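PDB 2GH0: GDNF family receptor alpha-3 from Homo sapiens, which binds artemin, a growth factor that supports survival of sensory and sympathetic peripheral neurons, leading to autophosphorylation and activation of the RET receptor. Local coordinates for residues C[20-25]-C[59-64]; C[30-35]-C[82-87]. All coordinates share one frame; numbering follows the deposited sequence.

Contact 1: residues C[20-25]-C[59-64]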
loop_
_atom_site.group_PDB
_atom_site.type_symbol
_atom_site.label_atom_id
_atom_site.label_comp_id
_atom_site.label_asym_id
_atom_site.label_seq_id
_atom_site.Cartn_x
_atom_site.Cartn_y
_atom_site.Cartn_z
ATOM N N THR C 20 3.302 6.439 32.208
ATOM C CA THR C 20 2.881 6.070 30.847
ATOM C C THR C 20 1.837 7.060 30.354
ATOM O O THR C 20 1.746 7.377 29.131
ATOM C CB THR C 20 2.297 4.639 30.859
ATOM O OG1 THR C 20 3.316 3.708 31.300
ATOM C CG2 THR C 20 1.753 4.250 29.511
ATOM N N LEU C 21 1.018 7.553 31.284
ATOM C CA LEU C 21 -0.023 8.538 30.942
ATOM C C LEU C 21 0.524 9.942 30.573
ATOM O O LEU C 21 -0.185 10.772 30.008
ATOM C CB LEU C 21 -1.029 8.653 32.096
ATOM C CG LEU C 21 -2.017 7.490 32.212
ATOM C CD1 LEU C 21 -2.768 7.735 33.522
ATOM C CD2 LEU C 21 -2.975 7.464 31.078
ATOM N N ASN C 22 1.785 10.196 30.889
ATOM C CA ASN C 22 2.389 11.508 30.632
ATOM C C ASN C 22 3.295 11.297 29.442
ATOM O O ASN C 22 4.162 10.444 29.510
ATOM C CB ASN C 22 3.206 11.988 31.868
ATOM C CG ASN C 22 3.954 13.288 31.599
ATOM O OD1 ASN C 22 5.133 13.251 31.239
ATOM N ND2 ASN C 22 3.241 14.459 31.677
ATOM N N ASP C 23 3.067 12.038 28.369
ATOM C CA ASP C 23 3.751 11.831 27.091
ATOM C C ASP C 23 5.245 11.781 27.282
ATOM O O ASP C 23 5.868 10.841 26.805
ATOM C CB ASP C 23 3.413 12.917 26.061
ATOM C CG ASP C 23 1.936 13.019 25.772
ATOM O OD1 ASP C 23 1.175 12.184 26.308
ATOM O OD2 ASP C 23 1.524 13.948 25.033
ATOM N N LYS C 24 5.781 12.788 27.974
ATOM C CA LYS C 24 7.230 12.969 28.159
ATOM C C LYS C 24 7.823 11.829 28.963
ATOM O O LYS C 24 8.845 11.256 28.581
ATOM C CB LYS C 24 7.559 14.320 28.839
ATOM C CG LYS C 24 8.956 14.387 29.444
ATOM C CD LYS C 24 9.247 15.777 30.005
ATOM C CE LYS C 24 8.436 16.091 31.274
ATOM N NZ LYS C 24 8.381 17.584 31.497
ATOM N N CYS C 25 7.194 11.490 30.081
ATOM C CA CYS C 25 7.705 10.428 30.935
ATOM C C CYS C 25 7.591 9.041 30.265
ATOM O O CYS C 25 8.482 8.184 30.431
ATOM C CB CYS C 25 6.927 10.404 32.262
ATOM S SG CYS C 25 7.615 9.378 33.517
ATOM N N GLU C 59 10.349 15.610 38.231
ATOM C CA GLU C 59 10.777 14.968 39.453
ATOM C C GLU C 59 9.635 14.187 40.101
ATOM O O GLU C 59 9.854 13.072 40.587
ATOM C CB GLU C 59 11.398 15.925 40.482
ATOM C CG GLU C 59 12.760 16.441 40.131
ATOM C CD GLU C 59 13.038 17.782 40.784
ATOM O OE1 GLU C 59 13.174 17.768 42.036
ATOM O OE2 GLU C 59 13.110 18.830 40.069
ATOM N N PRO C 60 8.439 14.788 40.148
ATOM C CA PRO C 60 7.405 13.993 40.809
ATOM C C PRO C 60 7.057 12.653 40.089
ATOM O O PRO C 60 6.665 11.713 40.745
ATOM C CB PRO C 60 6.219 14.954 40.851
ATOM C CG PRO C 60 6.816 16.367 40.671
ATOM C CD PRO C 60 7.954 16.157 39.734
ATOM N N HIS C 61 7.102 12.631 38.746
ATOM C CA HIS C 61 6.903 11.378 38.000
ATOM C C HIS C 61 8.021 10.379 38.237
ATOM O O HIS C 61 7.795 9.194 38.475
ATOM C CB HIS C 61 6.742 11.648 36.477
ATOM C CG HIS C 61 5.480 12.374 36.144
ATOM N ND1 HIS C 61 5.441 13.444 35.291
ATOM C CD2 HIS C 61 4.209 12.185 36.573
ATOM C CE1 HIS C 61 4.198 13.907 35.211
ATOM N NE2 HIS C 61 3.434 13.162 35.992
ATOM N N ALA C 62 9.231 10.861 38.196
ATOM C CA ALA C 62 10.376 9.969 38.439
ATOM C C ALA C 62 10.392 9.376 39.873
ATOM O O ALA C 62 10.675 8.162 40.094
ATOM C CB ALA C 62 11.702 10.774 38.059
ATOM N N GLN C 63 10.041 10.192 40.879
ATOM C CA GLN C 63 9.973 9.698 42.287
ATOM C C GLN C 63 8.781 8.814 42.536
ATOM O O GLN C 63 8.862 7.888 43.324
ATOM C CB GLN C 63 9.926 10.943 43.213
ATOM C CG GLN C 63 11.372 11.601 43.089
ATOM C CD GLN C 63 11.547 12.869 43.851
ATOM O OE1 GLN C 63 10.713 13.213 44.679
ATOM N NE2 GLN C 63 12.649 13.570 43.586
ATOM N N GLY C 64 7.690 9.044 41.825
ATOM C CA GLY C 64 6.524 8.149 41.917
ATOM C C GLY C 64 6.884 6.762 41.370
ATOM O O GLY C 64 6.493 5.722 41.950
HETATM O O HOH W 1 7.460 13.801 33.444
#
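N22 and C25, at the start of helix 23-35, meet a single side chain of helix 59-66, that of H61, with no direct hydrogen bond between the two segments. N22 sits at the N-cap of its helix. With its CG anti to the backbone N (chi1 175°), the amide is carried toward H61, and N22 CG comes to 3.7 Å from H61 CE1. The N22 CB lies over one face of the imidazole, offset toward the rim, while amide and ring planes are tilted 34° from each other, too far for a flat stack. N22 OD1 turns back to its own helix and accepts from C25 N at 2.9 Å, a nearly straight capping bond in the carbonyl plane on a lone pair, which fixes the rotation of the amide. A water joins the same oxygen to the ring: it donates to N22 OD1 in a long bond of 3.3 Å and is hydrogen-bonded to H61 ND1 at 2.8 Å. Three residues on, in the first turn of the helix, C25 points its sulfur at the base of the histidine, C25 SG resting 3.8 Å from H61 CB; the sulfur stands oblique to the ring rather than above it. That sulfur is also tied to C19 in a disulfide, which links the end of helix 11-20 to helix 23-35 across the intervening bend. Both segments belong to the first GDNF/GAS1 domain of this receptor fragment. Helix 43-56 packs beside both, its F53 touching C25 and A62, while Q63 touches L139 and L143 of helix 135-143.

Contact 2: residues C[30-35]-C[82-87]; sequences KAYGEA and RNTIAP
Y32, near the C-terminal end of helix 23-35, reaches across to the backbone of T84 in a type I beta turn, N83 to A86, that follows helix 75-83 in the first GDNF/GAS1 domain of this fragment, an all-helical, disulfide-rich unit. Hydrogen bonding carries the contact. Y32 OH donates to T84 O at 2.7 Å, approaching from above the carbonyl plane, 42° out of it, instead of along a lone pair. T84 O lies near the plane of the phenol ring, at its edge, 3.3 Å from Y32 CE2. An aromatic side chain from a chain of another protein also hydrogen-bonds T84 O, which therefore has two partners. The turn is closed by A86 N donating to N83 O at 2.9 Å. T84 OG1 looks back to its own helix and bonds R80 O, so the side chain of T84 meets the tyrosine through its methyl alone.

Van der Waals contacts between the segments are few: T84 CG2 lies 3.6 Å from Y32 OH, and I85 CA comes obliquely toward the ring, 4.4 Å from Y32 CE2. The CB of I85 points away from helix 23-35, so this residue offers the ring its backbone and not its branched side chain.

Among aromatic and packing neighbours, F53 meets the tyrosine ring edge-to-face, Y32 also touches Q49, L50 and L65, and an aromatic ring of another protein's chain meets it with the planes about 65° apart. Y32 CG stands between the backbone N and carbonyl carbon (chi1 85°), the rotamer that sends Y32 OH to T84 O.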
loop_
_atom_site.group_PDB
_atom_site.type_symbol
_atom_site.label_atom_id
_atom_site.label_comp_id
_atom_site.label_asym_id
_atom_site.label_seq_id
_atom_site.Cartn_x
_atom_site.Cartn_y
_atom_site.Cartn_z
ATOM N N LYS C 30 10.136 4.295 28.343
ATOM C CA LYS C 30 10.214 3.334 27.239
ATOM C C LYS C 30 11.655 3.224 26.715
ATOM O O LYS C 30 12.103 2.133 26.330
ATOM C CB LYS C 30 9.267 3.734 26.080
ATOM C CG LYS C 30 7.842 3.122 26.247
ATOM C CD LYS C 30 7.143 2.867 24.883
ATOM C CE LYS C 30 6.026 1.778 24.913
ATOM N NZ LYS C 30 4.848 2.206 23.786
ATOM N N ALA C 31 12.326 4.371 26.611
ATOM C CA ALA C 31 13.702 4.432 26.158
ATOM C C ALA C 31 14.668 3.610 27.028
ATOM O O ALA C 31 15.461 2.840 26.486
ATOM C CB ALA C 31 14.178 5.891 26.073
ATOM N N TYR C 32 14.618 3.748 28.367
ATOM C CA TYR C 32 15.536 2.943 29.163
ATOM C C TYR C 32 15.066 1.503 29.277
ATOM O O TYR C 32 15.887 0.594 29.395
ATOM C CB TYR C 32 15.843 3.558 30.555
ATOM C CG TYR C 32 14.856 3.258 31.703
ATOM C CD1 TYR C 32 14.011 4.245 32.207
ATOM C CD2 TYR C 32 14.807 1.982 32.299
ATOM C CE1 TYR C 32 13.135 3.964 33.275
ATOM C CE2 TYR C 32 13.971 1.692 33.344
ATOM C CZ TYR C 32 13.131 2.688 33.840
ATOM O OH TYR C 32 12.259 2.397 34.891
ATOM N N GLY C 33 13.745 1.293 29.273
ATOM C CA GLY C 33 13.225 -0.059 29.336
ATOM C C GLY C 33 13.736 -0.860 28.153
ATOM O O GLY C 33 14.067 -2.041 28.291
ATOM N N GLU C 34 13.759 -0.223 26.977
ATOM C CA GLU C 34 14.304 -0.851 25.762
ATOM C C GLU C 34 15.811 -1.113 25.870
ATOM O O GLU C 34 16.281 -2.198 25.476
ATOM C CB GLU C 34 14.045 0.013 24.520
ATOM C CG GLU C 34 14.575 -0.595 23.223
ATOM C CD GLU C 34 14.116 0.141 21.976
ATOM O OE1 GLU C 34 13.620 1.288 22.077
ATOM O OE2 GLU C 34 14.284 -0.433 20.871
ATOM N N ALA C 35 16.544 -0.098 26.305
ATOM C CA ALA C 35 18.021 -0.171 26.482
ATOM C C ALA C 35 18.479 -1.194 27.545
ATOM O O ALA C 35 19.559 -1.741 27.453
ATOM C CB ALA C 35 18.581 1.190 26.778
ATOM N N ARG C 82 11.946 -3.152 43.108
ATOM C CA ARG C 82 13.394 -3.505 43.060
ATOM C C ARG C 82 13.949 -3.668 41.626
ATOM O O ARG C 82 15.171 -3.531 41.362
ATOM C CB ARG C 82 13.586 -4.829 43.870
ATOM C CG ARG C 82 14.996 -5.142 44.243
ATOM C CD ARG C 82 15.039 -6.478 45.026
ATOM N NE ARG C 82 14.590 -7.640 44.291
ATOM C CZ ARG C 82 15.330 -8.232 43.354
ATOM N NH1 ARG C 82 16.542 -7.748 43.067
ATOM N NH2 ARG C 82 14.876 -9.294 42.692
ATOM N N ASN C 83 13.073 -4.017 40.688
ATOM C CA ASN C 83 13.516 -4.178 39.281
ATOM C C ASN C 83 13.199 -3.070 38.318
ATOM O O ASN C 83 13.511 -3.186 37.114
ATOM C CB ASN C 83 12.994 -5.499 38.741
ATOM C CG ASN C 83 13.704 -6.683 39.414
ATOM O OD1 ASN C 83 14.834 -6.988 39.058
ATOM N ND2 ASN C 83 13.095 -7.264 40.456
ATOM N N THR C 84 12.607 -2.011 38.861
ATOM C CA THR C 84 12.231 -0.851 38.081
ATOM C C THR C 84 13.371 -0.238 37.280
ATOM O O THR C 84 13.137 0.148 36.123
ATOM C CB THR C 84 11.428 0.164 38.926
ATOM O OG1 THR C 84 10.169 -0.424 39.230
ATOM C CG2 THR C 84 11.211 1.481 38.184
ATOM N N ILE C 85 14.593 -0.148 37.851
ATOM C CA ILE C 85 15.745 0.372 37.105
ATOM C C ILE C 85 16.515 -0.704 36.336
ATOM O O ILE C 85 17.639 -0.466 35.876
ATOM C CB ILE C 85 16.768 1.214 38.013
ATOM C CG1 ILE C 85 17.420 0.412 39.183
ATOM C CG2 ILE C 85 16.121 2.518 38.536
ATOM C CD1 ILE C 85 18.493 1.135 39.859
ATOM N N ALA C 86 15.928 -1.897 36.214
ATOM C CA ALA C 86 16.581 -3.027 35.496
ATOM C C ALA C 86 18.009 -3.334 36.059
ATOM O O ALA C 86 18.990 -3.269 35.309
ATOM C CB ALA C 86 16.650 -2.723 33.978
ATOM N N PRO C 87 18.125 -3.698 37.359
ATOM C CA PRO C 87 19.472 -3.880 37.990
ATOM C C PRO C 87 20.286 -5.049 37.359
ATOM O O PRO C 87 21.557 -5.017 37.290
ATOM C CB PRO C 87 19.144 -4.126 39.496
ATOM C CG PRO C 87 17.681 -4.676 39.494
ATOM C CD PRO C 87 17.016 -3.966 38.304
#

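Overall arrangement
Both contacts draw on helix 23-35 within one GDNF/GAS1 domain, contact 1 at its N-terminal start and contact 2 near its C-terminal end, and their centres lie 14 Å apart without touching. Contact 2 is buried, its centre about 12 Å from that of the chain, whereas contact 1 is only partly buried, its centre about 16 Å away. The chemistry follows: in the outer contact a water bridges amide and imidazole, and amide, ring and sulfur meet by van der Waals and oblique sulfur-aromatic contact, while the inner one depends on a direct bond from a phenol to a backbone carbonyl. F53 of helix 43-56 touches C25 in one and Y32 in the other, and another protein's chain lies beside both.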